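Local coordinates for packaging enzyme P4 (Pseudomonas phage phi6, PDB 4BLO), which hydrolyses nucleoside triphosphates as a RecA-like hexameric ATPase and probably uses that energy to package viral RNA into the phage procapsid, at residues I3-Q7 with A8-R12; R111-S114 with E115-S119; E169-I172 with V173-L177. One frame throughout, in Å; residues are numbered along the deposited sequence.

Contact 1 (I3-Q7 with A8-R12); sequences IVVTQ and AHIDR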
loop_
_atom_site.group_PDB
_atom_site.type_symbol
_atom_site.label_atom_id
_atom_site.label_comp_id
_atom_site.label_asym_id
_atom_site.label_seq_id
_atom_site.Cartn_x
_atom_site.Cartn_y
_atom_site.Cartn_z
ATOM N N ILE L 3 -42.372 18.180 11.076
ATOM C CA ILE L 3 -41.284 18.985 11.653
ATOM C C ILE L 3 -41.869 20.378 11.948
ATOM O O ILE L 3 -42.084 21.172 11.025
ATOM C CB ILE L 3 -40.025 19.023 10.734
ATOM C CG1 ILE L 3 -39.482 17.595 10.486
ATOM C CG2 ILE L 3 -38.940 19.937 11.319
ATOM C CD1 ILE L 3 -38.440 17.458 9.361
ATOM N N VAL L 4 -42.171 20.649 13.236
ATOM C CA VAL L 4 -42.818 21.890 13.661
ATOM C C VAL L 4 -41.786 22.933 14.140
ATOM O O VAL L 4 -40.873 22.629 14.913
ATOM C CB VAL L 4 -43.962 21.635 14.693
ATOM C CG1 VAL L 4 -43.477 20.931 15.961
ATOM C CG2 VAL L 4 -44.734 22.910 15.021
ATOM N N VAL L 5 -41.950 24.167 13.636
ATOM C CA VAL L 5 -41.121 25.331 13.928
ATOM C C VAL L 5 -41.857 26.197 14.958
ATOM O O VAL L 5 -42.885 26.807 14.649
ATOM C CB VAL L 5 -40.764 26.114 12.631
ATOM C CG1 VAL L 5 -39.865 27.307 12.936
ATOM C CG2 VAL L 5 -40.099 25.201 11.609
ATOM N N THR L 6 -41.336 26.198 16.195
ATOM C CA THR L 6 -41.805 26.928 17.380
ATOM C C THR L 6 -41.223 28.349 17.350
ATOM O O THR L 6 -40.323 28.622 16.548
ATOM C CB THR L 6 -41.342 26.142 18.650
ATOM O OG1 THR L 6 -41.670 24.759 18.506
ATOM C CG2 THR L 6 -41.945 26.669 19.956
ATOM N N GLN L 7 -41.720 29.247 18.238
ATOM C CA GLN L 7 -41.212 30.610 18.388
ATOM C C GLN L 7 -39.769 30.557 18.891
ATOM O O GLN L 7 -38.956 31.407 18.517
ATOM C CB GLN L 7 -42.100 31.427 19.337
ATOM C CG GLN L 7 -41.853 32.943 19.281
ATOM C CD GLN L 7 -42.079 33.547 17.909
ATOM O OE1 GLN L 7 -43.159 33.438 17.314
ATOM N NE2 GLN L 7 -41.065 34.221 17.389
ATOM N N ALA L 8 -39.454 29.514 19.698
ATOM C CA ALA L 8 -38.129 29.250 20.259
ATOM C C ALA L 8 -37.096 29.111 19.145
ATOM O O ALA L 8 -35.996 29.644 19.274
ATOM C CB ALA L 8 -38.164 27.993 21.112
ATOM N N HIS L 9 -37.475 28.443 18.031
ATOM C CA HIS L 9 -36.639 28.248 16.846
ATOM C C HIS L 9 -36.428 29.581 16.122
ATOM O O HIS L 9 -35.288 29.907 15.784
ATOM C CB HIS L 9 -37.265 27.207 15.892
ATOM C CG HIS L 9 -37.417 25.836 16.481
ATOM N ND1 HIS L 9 -36.328 25.122 16.935
ATOM C CD2 HIS L 9 -38.524 25.074 16.626
ATOM C CE1 HIS L 9 -36.808 23.967 17.369
ATOM N NE2 HIS L 9 -38.123 23.893 17.204
ATOM N N ILE L 10 -37.521 30.368 15.932
ATOM C CA ILE L 10 -37.509 31.683 15.270
ATOM C C ILE L 10 -36.583 32.661 16.028
ATOM O O ILE L 10 -35.821 33.386 15.385
ATOM C CB ILE L 10 -38.944 32.265 15.101
ATOM C CG1 ILE L 10 -39.915 31.218 14.485
ATOM C CG2 ILE L 10 -38.919 33.562 14.267
ATOM C CD1 ILE L 10 -41.381 31.443 14.757
ATOM N N ASP L 11 -36.622 32.640 17.377
ATOM C CA ASP L 11 -35.808 33.491 18.249
ATOM C C ASP L 11 -34.307 33.136 18.208
ATOM O O ASP L 11 -33.475 33.984 18.537
ATOM C CB ASP L 11 -36.322 33.409 19.695
ATOM C CG ASP L 11 -37.717 33.980 19.906
ATOM O OD1 ASP L 11 -38.074 34.957 19.206
ATOM O OD2 ASP L 11 -38.444 33.460 20.781
ATOM N N ARG L 12 -33.974 31.903 17.783
ATOM C CA ARG L 12 -32.600 31.393 17.697
ATOM C C ARG L 12 -31.892 31.765 16.388
ATOM O O ARG L 12 -30.668 31.650 16.324
ATOM C CB ARG L 12 -32.591 29.853 17.838
ATOM C CG ARG L 12 -32.845 29.323 19.247
ATOM C CD ARG L 12 -31.648 29.427 20.181
ATOM N NE ARG L 12 -30.477 28.744 19.646
ATOM C CZ ARG L 12 -29.365 28.538 20.328
ATOM N NH1 ARG L 12 -29.276 28.924 21.593
ATOM N NH2 ARG L 12 -28.343 27.923 19.762
#
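The N-terminal start of helix 7-22 brings T6 and V5 against H9, with T6 at the N-cap position. The imidazole of H9 turns back along the incoming chain. Its CD2 lies 3.1 Å from T6 N, which sits at the ring edge, near the ring plane. The same CD2 is 3.6 Å from T6 CB. H9 CG stands anti to its carbonyl carbon (chi1 -62°), and this carries the ring back beside T6. The polar end of H9 is held elsewhere: ND1 bonds to L180 O, and the ring stacks on F182.

This is a helix start without a side-chain cap, since T6 OG1 makes no capping bond. The carbonyl T6 O accepts two weak hydrogen bonds, from H9 N at 3.2 Å and, in i to i+4 fashion, from I10 N at 3.4 Å. The next i to i+4 bond, D11 N to Q7 O at 2.9 Å, is the firm one. On the apolar side V5 CG1 meets H9 CB at 3.9 Å and I10 CG1 at 4.2 Å. V5 and I10 both touch M49 of helix 38-54. The Q7 side chain bends at chi2 (59°), and its OE1 comes 3.7 Å from I10 CD1.

Contact 2 (R111-S114 with E115-S119); sequences RWPS and EGIYS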
loop_
_atom_site.group_PDB
_atom_site.type_symbol
_atom_site.label_atom_id
_atom_site.label_comp_id
_atom_site.label_asym_id
_atom_site.label_seq_id
_atom_site.Cartn_x
_atom_site.Cartn_y
_atom_site.Cartn_z
ATOM N N ARG L 111 -31.898 18.527 26.529
ATOM C CA ARG L 111 -32.643 17.467 27.212
ATOM C C ARG L 111 -32.562 16.139 26.415
ATOM O O ARG L 111 -32.909 15.078 26.950
ATOM C CB ARG L 111 -34.104 17.877 27.411
ATOM C CG ARG L 111 -34.332 18.757 28.626
ATOM C CD ARG L 111 -35.790 19.161 28.770
ATOM N NE ARG L 111 -36.095 20.378 28.015
ATOM C CZ ARG L 111 -37.238 21.056 28.095
ATOM N NH1 ARG L 111 -38.213 20.639 28.898
ATOM N NH2 ARG L 111 -37.415 22.156 27.376
ATOM N N TRP L 112 -32.093 16.216 25.150
ATOM C CA TRP L 112 -31.975 15.110 24.209
ATOM C C TRP L 112 -30.548 15.028 23.662
ATOM O O TRP L 112 -29.978 16.080 23.375
ATOM C CB TRP L 112 -32.978 15.329 23.062
ATOM C CG TRP L 112 -33.080 14.220 22.052
ATOM C CD1 TRP L 112 -33.963 13.183 22.070
ATOM C CD2 TRP L 112 -32.326 14.088 20.831
ATOM N NE1 TRP L 112 -33.805 12.405 20.943
ATOM C CE2 TRP L 112 -32.798 12.932 20.170
ATOM C CE3 TRP L 112 -31.300 14.834 20.233
ATOM C CZ2 TRP L 112 -32.286 12.511 18.936
ATOM C CZ3 TRP L 112 -30.803 14.424 19.007
ATOM C CH2 TRP L 112 -31.296 13.279 18.370
ATOM N N PRO L 113 -29.943 13.826 23.466
ATOM C CA PRO L 113 -30.473 12.462 23.710
ATOM C C PRO L 113 -30.524 12.063 25.191
ATOM O O PRO L 113 -31.141 11.047 25.524
ATOM C CB PRO L 113 -29.499 11.570 22.940
ATOM C CG PRO L 113 -28.193 12.331 22.966
ATOM C CD PRO L 113 -28.573 13.791 22.919
ATOM N N SER L 114 -29.895 12.860 26.080
ATOM C CA SER L 114 -29.905 12.617 27.521
ATOM C C SER L 114 -30.058 13.933 28.290
ATOM O O SER L 114 -29.698 14.985 27.772
ATOM C CB SER L 114 -28.652 11.878 27.965
ATOM O OG SER L 114 -28.691 11.630 29.362
ATOM N N GLU L 115 -30.616 13.872 29.518
ATOM C CA GLU L 115 -30.878 15.056 30.338
ATOM C C GLU L 115 -29.605 15.779 30.746
ATOM O O GLU L 115 -28.683 15.172 31.301
ATOM C CB GLU L 115 -31.693 14.706 31.598
ATOM C CG GLU L 115 -33.187 14.952 31.457
ATOM C CD GLU L 115 -33.689 16.386 31.407
ATOM O OE1 GLU L 115 -32.886 17.322 31.622
ATOM O OE2 GLU L 115 -34.905 16.565 31.166
ATOM N N GLY L 116 -29.594 17.079 30.460
ATOM C CA GLY L 116 -28.515 18.000 30.793
ATOM C C GLY L 116 -27.261 17.835 29.976
ATOM O O GLY L 116 -26.218 18.353 30.364
ATOM N N ILE L 117 -27.366 17.147 28.826
ATOM C CA ILE L 117 -26.246 16.862 27.929
ATOM C C ILE L 117 -25.679 18.163 27.310
ATOM O O ILE L 117 -26.425 19.110 27.029
ATOM C CB ILE L 117 -26.629 15.794 26.836
ATOM C CG1 ILE L 117 -25.360 15.187 26.157
ATOM C CG2 ILE L 117 -27.673 16.316 25.825
ATOM C CD1 ILE L 117 -25.531 13.979 25.289
ATOM N N TYR L 118 -24.353 18.179 27.093
ATOM C CA TYR L 118 -23.675 19.305 26.460
ATOM C C TYR L 118 -23.899 19.240 24.958
ATOM O O TYR L 118 -24.273 18.186 24.442
ATOM C CB TYR L 118 -22.163 19.333 26.800
ATOM C CG TYR L 118 -21.843 19.652 28.248
ATOM C CD1 TYR L 118 -22.520 20.665 28.929
ATOM C CD2 TYR L 118 -20.811 19.002 28.914
ATOM C CE1 TYR L 118 -22.227 20.965 30.256
ATOM C CE2 TYR L 118 -20.491 19.313 30.239
ATOM C CZ TYR L 118 -21.206 20.291 30.908
ATOM O OH TYR L 118 -20.908 20.586 32.218
ATOM N N SER L 119 -23.725 20.365 24.259
ATOM C CA SER L 119 -23.843 20.387 22.804
ATOM C C SER L 119 -22.646 19.648 22.209
ATOM O O SER L 119 -21.536 19.727 22.747
ATOM C CB SER L 119 -23.911 21.821 22.293
ATOM O OG SER L 119 -25.035 22.492 22.833
#
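R111 meets E115 through its aliphatic part. R111 CG lies 3.4 Å from E115 OE2, and the two side chains run alongside each other, pointing the same way. The charged ends do not touch: R111 NE is 5.1 Å from E115 OE2, and the guanidinium and carboxylate planes are 51° apart. W112 CB points away from 115-119; the indole NE1 hydrogen-bonds to L140 O, and the carbonyl oxygen accepts a bond from S226 OG. That carbonyl remains in the contact, with W112 O 3.4 Å from I117 CG2.

P113 follows a cis peptide bond. Its ring meets the end of I117 at about a right angle, with P113 CD 3.9 Å from I117 CD1. With I117 CG1 anti to the backbone N (chi1 -163°) and the chain extended beyond it, CD1 reaches the proline; CG2, between N and the carbonyl carbon, lies beside W112 O and S114 O. S114 opens a type II beta turn that ends at I117. The turn is closed by a weak bond from I117 N to S114 O, 3.4 Å long. G116 takes the positive phi (72°) of the third turn position. This turn lies in the connection between strands 109-110 and 117-118, which form a small antiparallel sheet.

P113, S114 and I117 all touch F267 of strand 261-269. Across the turn itself, apolar packing and one weak backbone bond do the work, and I117 is also backbone-bonded to H110. The exposed R111 and E115 probably attract each other weakly, as charges held apart.

Contact 3 (E169-I172 with V173-L177); sequences EMLI and VCIGL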
loop_
_atom_site.group_PDB
_atom_site.type_symbol
_atom_site.label_atom_id
_atom_site.label_comp_id
_atom_site.label_asym_id
_atom_site.label_seq_id
_atom_site.Cartn_x
_atom_site.Cartn_y
_atom_site.Cartn_z
ATOM N N GLU L 169 -24.278 18.322 2.512
ATOM C CA GLU L 169 -25.698 18.329 2.847
ATOM C C GLU L 169 -25.927 17.908 4.304
ATOM O O GLU L 169 -26.720 18.553 4.992
ATOM C CB GLU L 169 -26.491 17.409 1.903
ATOM C CG GLU L 169 -26.688 17.961 0.499
ATOM C CD GLU L 169 -27.155 16.982 -0.556
ATOM O OE1 GLU L 169 -27.365 15.795 -0.219
ATOM O OE2 GLU L 169 -27.281 17.392 -1.734
ATOM N N MET L 170 -25.215 16.863 4.789
ATOM C CA MET L 170 -25.355 16.386 6.167
ATOM C C MET L 170 -25.035 17.487 7.170
ATOM O O MET L 170 -25.834 17.738 8.074
ATOM C CB MET L 170 -24.467 15.169 6.437
ATOM C CG MET L 170 -24.869 14.432 7.694
ATOM S SD MET L 170 -23.474 13.610 8.477
ATOM C CE MET L 170 -22.630 15.018 9.230
ATOM N N LEU L 171 -23.886 18.156 6.993
ATOM C CA LEU L 171 -23.436 19.234 7.868
ATOM C C LEU L 171 -24.374 20.442 7.795
ATOM O O LEU L 171 -24.650 21.029 8.838
ATOM C CB LEU L 171 -21.993 19.637 7.540
ATOM C CG LEU L 171 -20.921 18.558 7.793
ATOM C CD1 LEU L 171 -19.630 18.917 7.119
ATOM C CD2 LEU L 171 -20.693 18.335 9.279
ATOM N N ILE L 172 -24.906 20.770 6.597
ATOM C CA ILE L 172 -25.845 21.881 6.406
ATOM C C ILE L 172 -27.085 21.672 7.291
ATOM O O ILE L 172 -27.445 22.573 8.052
ATOM C CB ILE L 172 -26.232 22.041 4.907
ATOM C CG1 ILE L 172 -25.106 22.710 4.118
ATOM C CG2 ILE L 172 -27.523 22.841 4.740
ATOM C CD1 ILE L 172 -25.236 22.568 2.627
ATOM N N VAL L 173 -27.714 20.488 7.198
ATOM C CA VAL L 173 -28.923 20.162 7.947
ATOM C C VAL L 173 -28.606 20.035 9.445
ATOM O O VAL L 173 -29.363 20.569 10.259
ATOM C CB VAL L 173 -29.637 18.899 7.398
ATOM C CG1 VAL L 173 -31.007 18.715 8.052
ATOM C CG2 VAL L 173 -29.793 18.965 5.885
ATOM N N CYS L 174 -27.486 19.371 9.802
ATOM C CA CYS L 174 -27.074 19.174 11.193
ATOM C C CYS L 174 -26.786 20.514 11.896
ATOM O O CYS L 174 -27.384 20.774 12.942
ATOM C CB CYS L 174 -25.875 18.235 11.278
ATOM S SG CYS L 174 -26.299 16.475 11.147
ATOM N N ILE L 175 -25.901 21.365 11.322
ATOM C CA ILE L 175 -25.545 22.669 11.897
ATOM C C ILE L 175 -26.732 23.645 11.782
ATOM O O ILE L 175 -27.097 24.268 12.777
ATOM C CB ILE L 175 -24.244 23.259 11.275
ATOM C CG1 ILE L 175 -23.036 22.336 11.544
ATOM C CG2 ILE L 175 -23.962 24.689 11.786
ATOM C CD1 ILE L 175 -21.898 22.449 10.522
ATOM N N GLY L 176 -27.317 23.749 10.594
ATOM C CA GLY L 176 -28.442 24.641 10.328
ATOM C C GLY L 176 -29.625 24.471 11.249
ATOM O O GLY L 176 -30.011 25.424 11.935
ATOM N N LEU L 177 -30.201 23.256 11.288
ATOM C CA LEU L 177 -31.382 22.964 12.112
ATOM C C LEU L 177 -31.029 22.719 13.582
ATOM O O LEU L 177 -31.803 23.109 14.462
ATOM C CB LEU L 177 -32.193 21.781 11.557
ATOM C CG LEU L 177 -32.755 21.929 10.126
ATOM C CD1 LEU L 177 -33.614 20.742 9.767
ATOM C CD2 LEU L 177 -33.596 23.193 9.973
#
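I175 packs one helical turn beyond L171, within helix 167-179. Its CB lies 3.3 Å from L171 O. The next atom, CG1, stays against the same carbonyl oxygen at 3.4 Å. CG1 is anti to the carbonyl carbon of I175 (chi1 -62°), which keeps this branch on the side of the preceding turn. At the tip, I175 CD1 lies near L171 O and 4.1 Å from L171 CB. The branch thus follows the L171 carbonyl and reaches the L171 side chain only at its tip. L171 O is flanked by carbon atoms while it accepts a bond from I175 N at 2.8 Å.

C174 is placed in a similar way one residue earlier. Its SG lies 3.4 Å from M170 O. It also makes an apolar approach to M170 CG at 4.3 Å. V173 CG2 lies 3.2 Å from E169 O. Regular alpha-helical bonds join the turns, from V173 N to E169 O and likewise for the next three residues. The last, G176 N to I172 O, is the most bent of the four, with an N-H...O angle of 141°. The end of the E169 side chain leads away from this turn, and OE1 bonds to S165 N.

The helix is buried among other elements. I172 and V173 touch Y44 of helix 38-54 and P66 of helix 66-69, and I175 touches I41 of helix 38-54. M170 and C174 pack on V186 of strand 184-187, and L177 packs on V184.

The three contacts follow one another along the chain. Contacts 1 and 3 have centres about 16 Å apart; contact 2 lies about 19 Å from each, centre to centre. None touches another. Helix 38-54 connects contacts 1 and 3: it receives side chains from the start of helix 7-22 and from helix 167-179. A direct tie also runs from R12 NH2 of contact 1 to A179 O, at the end of helix 167-179. Contacts 2 and 3 both pack on the central sheet of the P-loop ATPase fold. The turn at 111-119 lies on strands 120-126, 226-231 and 261-269, and helix 167-179 on strand 184-187. Contact 1 is at the surface and contact 3 is buried.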